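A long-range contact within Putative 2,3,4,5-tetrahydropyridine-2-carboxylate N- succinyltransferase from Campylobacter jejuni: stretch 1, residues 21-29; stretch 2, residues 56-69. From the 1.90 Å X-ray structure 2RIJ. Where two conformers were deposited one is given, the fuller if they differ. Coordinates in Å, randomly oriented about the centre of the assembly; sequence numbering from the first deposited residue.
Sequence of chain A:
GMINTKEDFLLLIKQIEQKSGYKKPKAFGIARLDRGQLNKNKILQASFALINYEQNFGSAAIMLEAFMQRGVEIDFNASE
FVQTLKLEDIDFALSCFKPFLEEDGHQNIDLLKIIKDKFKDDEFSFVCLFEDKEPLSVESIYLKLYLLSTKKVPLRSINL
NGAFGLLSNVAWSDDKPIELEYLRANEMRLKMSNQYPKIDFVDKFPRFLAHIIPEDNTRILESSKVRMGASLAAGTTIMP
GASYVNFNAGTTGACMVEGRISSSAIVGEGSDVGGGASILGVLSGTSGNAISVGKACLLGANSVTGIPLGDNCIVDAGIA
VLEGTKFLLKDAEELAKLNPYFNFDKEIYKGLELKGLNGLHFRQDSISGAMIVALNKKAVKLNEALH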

# COMPACT_ATOMS: atom_id res chain seq x y z
N GLY A 21 68.96 10.58 -19.78
CA GLY A 21 67.52 10.67 -19.69
C GLY A 21 66.76 9.41 -20.10
O GLY A 21 65.53 9.41 -20.08
N TYR A 22 67.48 8.34 -20.46
CA TYR A 22 66.82 7.08 -20.81
C TYR A 22 65.82 6.68 -19.72
O TYR A 22 66.11 6.82 -18.53
CB TYR A 22 67.83 5.96 -21.06
CG TYR A 22 67.16 4.73 -21.59
CD1 TYR A 22 66.61 3.79 -20.72
CD2 TYR A 22 67.04 4.51 -22.94
CE1 TYR A 22 65.93 2.64 -21.22
CE2 TYR A 22 66.39 3.38 -23.44
CZ TYR A 22 65.86 2.44 -22.57
OH TYR A 22 65.23 1.34 -23.09
N LYS A 23 64.62 6.26 -20.14
CA LYS A 23 63.62 5.63 -19.29
C LYS A 23 63.18 4.31 -19.91
O LYS A 23 62.88 4.27 -21.09
CB LYS A 23 62.37 6.50 -19.17
CG LYS A 23 62.35 7.48 -18.04
CD LYS A 23 61.08 8.36 -18.13
CE LYS A 23 59.95 7.94 -17.18
NZ LYS A 23 59.00 9.11 -16.94
N LYS A 24 63.11 3.25 -19.11
CA LYS A 24 62.55 1.99 -19.55
C LYS A 24 61.06 2.16 -19.81
O LYS A 24 60.34 2.71 -18.97
CB LYS A 24 62.71 0.91 -18.50
CG LYS A 24 64.13 0.55 -18.14
CD LYS A 24 64.10 -0.61 -17.10
CE LYS A 24 65.49 -1.00 -16.67
NZ LYS A 24 65.47 -2.32 -15.94
N PRO A 25 60.58 1.73 -20.96
CA PRO A 25 59.12 1.76 -21.16
C PRO A 25 58.36 0.85 -20.20
O PRO A 25 58.80 -0.26 -19.86
CB PRO A 25 58.92 1.25 -22.59
CG PRO A 25 60.22 1.23 -23.22
CD PRO A 25 61.30 1.25 -22.15
N LYS A 26 57.20 1.32 -19.79
CA LYS A 26 56.32 0.51 -18.98
C LYS A 26 55.48 -0.44 -19.83
O LYS A 26 55.08 -1.50 -19.36
CB LYS A 26 55.42 1.41 -18.15
CG LYS A 26 56.25 2.38 -17.30
CD LYS A 26 55.44 3.07 -16.21
CE LYS A 26 56.38 3.80 -15.19
NZ LYS A 26 57.64 3.02 -14.85
N ALA A 27 55.20 -0.05 -21.07
CA ALA A 27 54.48 -0.88 -22.04
C ALA A 27 55.02 -0.59 -23.41
O ALA A 27 55.36 0.57 -23.71
CB ALA A 27 53.00 -0.59 -22.03
N PHE A 28 55.10 -1.61 -24.24
CA PHE A 28 55.49 -1.43 -25.63
C PHE A 28 55.07 -2.57 -26.55
O PHE A 28 54.85 -3.73 -26.14
CB PHE A 28 57.01 -1.18 -25.75
CG PHE A 28 57.86 -2.40 -25.53
CD1 PHE A 28 58.24 -2.78 -24.25
CD2 PHE A 28 58.30 -3.18 -26.61
CE1 PHE A 28 59.02 -3.92 -24.04
CE2 PHE A 28 59.07 -4.32 -26.42
CZ PHE A 28 59.46 -4.67 -25.13
N GLY A 29 55.00 -2.23 -27.82
CA GLY A 29 54.87 -3.20 -28.88
C GLY A 29 54.97 -2.55 -30.24
O GLY A 29 55.18 -1.34 -30.35
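Stretch 2, residues 56-69: NFGSAAIMLEAFMQ

Stretch 2 is a helix that begins at Phe-57, directly after Asn-56, and it packs across a segment that is extended from Tyr-22 to Pro-25, turns at Lys-26 and enters a strand at Ala-27. The helix builds its regular bonds at once: Ala-60 N reaches Asn-56 O at 3.3 Å and Ala-61 N reaches Phe-57 O at 2.9 Å. Stretch 1 passes obliquely across the helix: Phe-28 lies at its first turn and Lys-24 at Phe-57, while Tyr-22 reaches along it to Met-68. The CA atoms of Lys-24 and Phe-57 are 6.4 Å apart, and those of Pro-25 and Ala-60 7.0 Å. No direct hydrogen bond joins the stretches, so the fit rests chiefly on shape.

The hollow at the middle of the contact is made by Ala-60. Its CB points toward stretch 1 but ends there, and this short side chain leaves space for two larger neighbours. The pyrrolidine ring of Pro-25 brings CG to 3.6 Å from Ala-60 CB, and Phe-28, with chi1 in the p well, lays a ring face over the same methyl: Ala-60 CB lies 3.7 Å from the centroid of the Phe-28 ring, 17° off its normal, a CH-pi contact. One methyl thus packs against both a compact aliphatic ring and a flat aromatic face. Phe-28 also reaches the helix start, where its CZ is 3.3 Å from Asn-56 O, which lies at the ring edge.

The helix in turn offers a bump of its own. Phe-57, chi1 m, points toward stretch 1 and fits its ring against Lys-24 and Pro-25. Lys-24 is fully extended beyond chi1, and its aliphatic chain covers one ring face, with CD 4.1 Å from the centroid of Phe-57 in a second CH-pi contact; lysine suits this exposed place because its methylenes can pack on the ring while the chain ends in a charged group that tolerates solvent. At the edge of the same ring, Pro-25 O approaches Phe-57 CE1 to 3.1 Å.

Farther along the helix, Tyr-22 extends over small and large residues in turn. Ala-61 is slight enough for the hydroxyl to come close, with Tyr-22 OH 3.3 Å from Ala-61 CA. Leu-64 is bulkier: its CD1 lies 3.9 Å from Tyr-22 CE2 and 4.1 Å from Pro-25 CG, bridging the two. The selenomethionine Met-68 places CE near the plane of the tyrosine ring, 4.4 Å from Tyr-22 CD2. A water completes the fit, accepting from Tyr-22 OH at 2.7 Å and donating from its O to Phe-57 O at 2.7 Å.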

# COMPACT_ATOMS: atom_id res chain seq x y z
N ASN A 56 60.62 -7.43 -20.57
CA ASN A 56 61.40 -7.46 -21.82
C ASN A 56 61.98 -6.10 -22.11
O ASN A 56 61.96 -5.62 -23.24
CB ASN A 56 60.54 -7.95 -22.99
CG ASN A 56 59.99 -9.33 -22.75
OD1 ASN A 56 60.64 -10.13 -22.16
ND2 ASN A 56 58.77 -9.59 -23.19
N PHE A 57 62.58 -5.49 -21.08
CA PHE A 57 63.08 -4.13 -21.20
C PHE A 57 64.29 -4.07 -22.15
O PHE A 57 64.48 -3.07 -22.82
CB PHE A 57 63.45 -3.54 -19.85
CG PHE A 57 62.32 -3.46 -18.88
CD1 PHE A 57 61.31 -2.51 -19.02
CD2 PHE A 57 62.24 -4.33 -17.81
CE1 PHE A 57 60.27 -2.44 -18.14
CE2 PHE A 57 61.19 -4.25 -16.90
CZ PHE A 57 60.21 -3.29 -17.07
N GLY A 58 65.07 -5.14 -22.21
CA GLY A 58 66.19 -5.25 -23.16
C GLY A 58 65.72 -5.11 -24.60
O GLY A 58 66.30 -4.38 -25.40
N SER A 59 64.62 -5.78 -24.93
CA SER A 59 64.05 -5.71 -26.27
C SER A 59 63.60 -4.30 -26.60
O SER A 59 63.85 -3.82 -27.69
CB SER A 59 62.94 -6.77 -26.46
OG SER A 59 63.44 -8.09 -26.18
N ALA A 60 62.98 -3.60 -25.65
CA ALA A 60 62.55 -2.21 -25.81
C ALA A 60 63.79 -1.31 -26.05
O ALA A 60 63.77 -0.45 -26.91
CB ALA A 60 61.78 -1.76 -24.57
N ALA A 61 64.87 -1.57 -25.33
CA ALA A 61 66.11 -0.79 -25.44
C ALA A 61 66.68 -0.89 -26.85
O ALA A 61 67.09 0.12 -27.42
CB ALA A 61 67.14 -1.26 -24.42
N ILE A 62 66.67 -2.11 -27.42
CA ILE A 62 67.19 -2.36 -28.77
C ILE A 62 66.36 -1.57 -29.77
O ILE A 62 66.92 -0.97 -30.64
CB ILE A 62 67.22 -3.88 -29.16
CG1 ILE A 62 68.18 -4.69 -28.27
CG2 ILE A 62 67.55 -4.06 -30.63
CD1 ILE A 62 69.63 -4.10 -28.16
N MSE A 63 65.05 -1.54 -29.61
CA MSE A 63 64.15 -0.83 -30.53
C MSE A 63 64.33 0.67 -30.47
O MSE A 63 64.41 1.35 -31.47
CB MSE A 63 62.68 -1.10 -30.21
CG MSE A 63 62.22 -2.51 -30.44
SE MSE A 63 62.68 -3.24 -32.19
CE MSE A 63 62.27 -1.72 -33.37
N LEU A 64 64.37 1.20 -29.25
CA LEU A 64 64.61 2.63 -29.04
C LEU A 64 65.97 3.03 -29.61
O LEU A 64 66.12 4.09 -30.24
CB LEU A 64 64.54 2.96 -27.55
CG LEU A 64 63.11 2.85 -26.99
CD1 LEU A 64 63.14 2.94 -25.47
CD2 LEU A 64 62.19 3.92 -27.64
N GLU A 65 66.98 2.18 -29.38
CA GLU A 65 68.31 2.44 -29.94
C GLU A 65 68.34 2.41 -31.49
O GLU A 65 69.10 3.13 -32.10
CB GLU A 65 69.32 1.48 -29.35
CG GLU A 65 70.74 1.64 -29.86
CD GLU A 65 71.40 2.96 -29.45
OE1 GLU A 65 70.88 3.71 -28.59
OE2 GLU A 65 72.50 3.22 -29.99
N ALA A 66 67.51 1.59 -32.13
CA ALA A 66 67.45 1.58 -33.58
C ALA A 66 67.11 2.98 -34.12
O ALA A 66 67.66 3.42 -35.10
CB ALA A 66 66.45 0.55 -34.06
N PHE A 67 66.21 3.66 -33.43
CA PHE A 67 65.76 4.98 -33.79
C PHE A 67 66.83 6.00 -33.44
O PHE A 67 67.17 6.84 -34.27
CB PHE A 67 64.46 5.32 -33.06
CG PHE A 67 63.28 4.51 -33.52
CD1 PHE A 67 62.85 4.55 -34.82
CD2 PHE A 67 62.58 3.73 -32.62
CE1 PHE A 67 61.76 3.80 -35.23
CE2 PHE A 67 61.45 2.97 -33.03
CZ PHE A 67 61.08 3.01 -34.34
N MSE A 68 67.37 5.91 -32.23
CA MSE A 68 68.40 6.86 -31.81
C MSE A 68 69.62 6.79 -32.69
O MSE A 68 70.21 7.83 -33.00
CB MSE A 68 68.77 6.64 -30.36
CG MSE A 68 67.65 7.06 -29.42
SE MSE A 68 68.18 6.97 -27.54
CE MSE A 68 68.01 5.03 -27.15
N GLN A 69 69.97 5.57 -33.10
CA GLN A 69 71.11 5.28 -33.96
C GLN A 69 71.02 6.05 -35.27
O GLN A 69 72.04 6.51 -35.78
CB GLN A 69 71.32 3.75 -34.21
CG GLN A 69 72.55 3.18 -33.49
O HOH W 1 64.95 -0.76 -21.43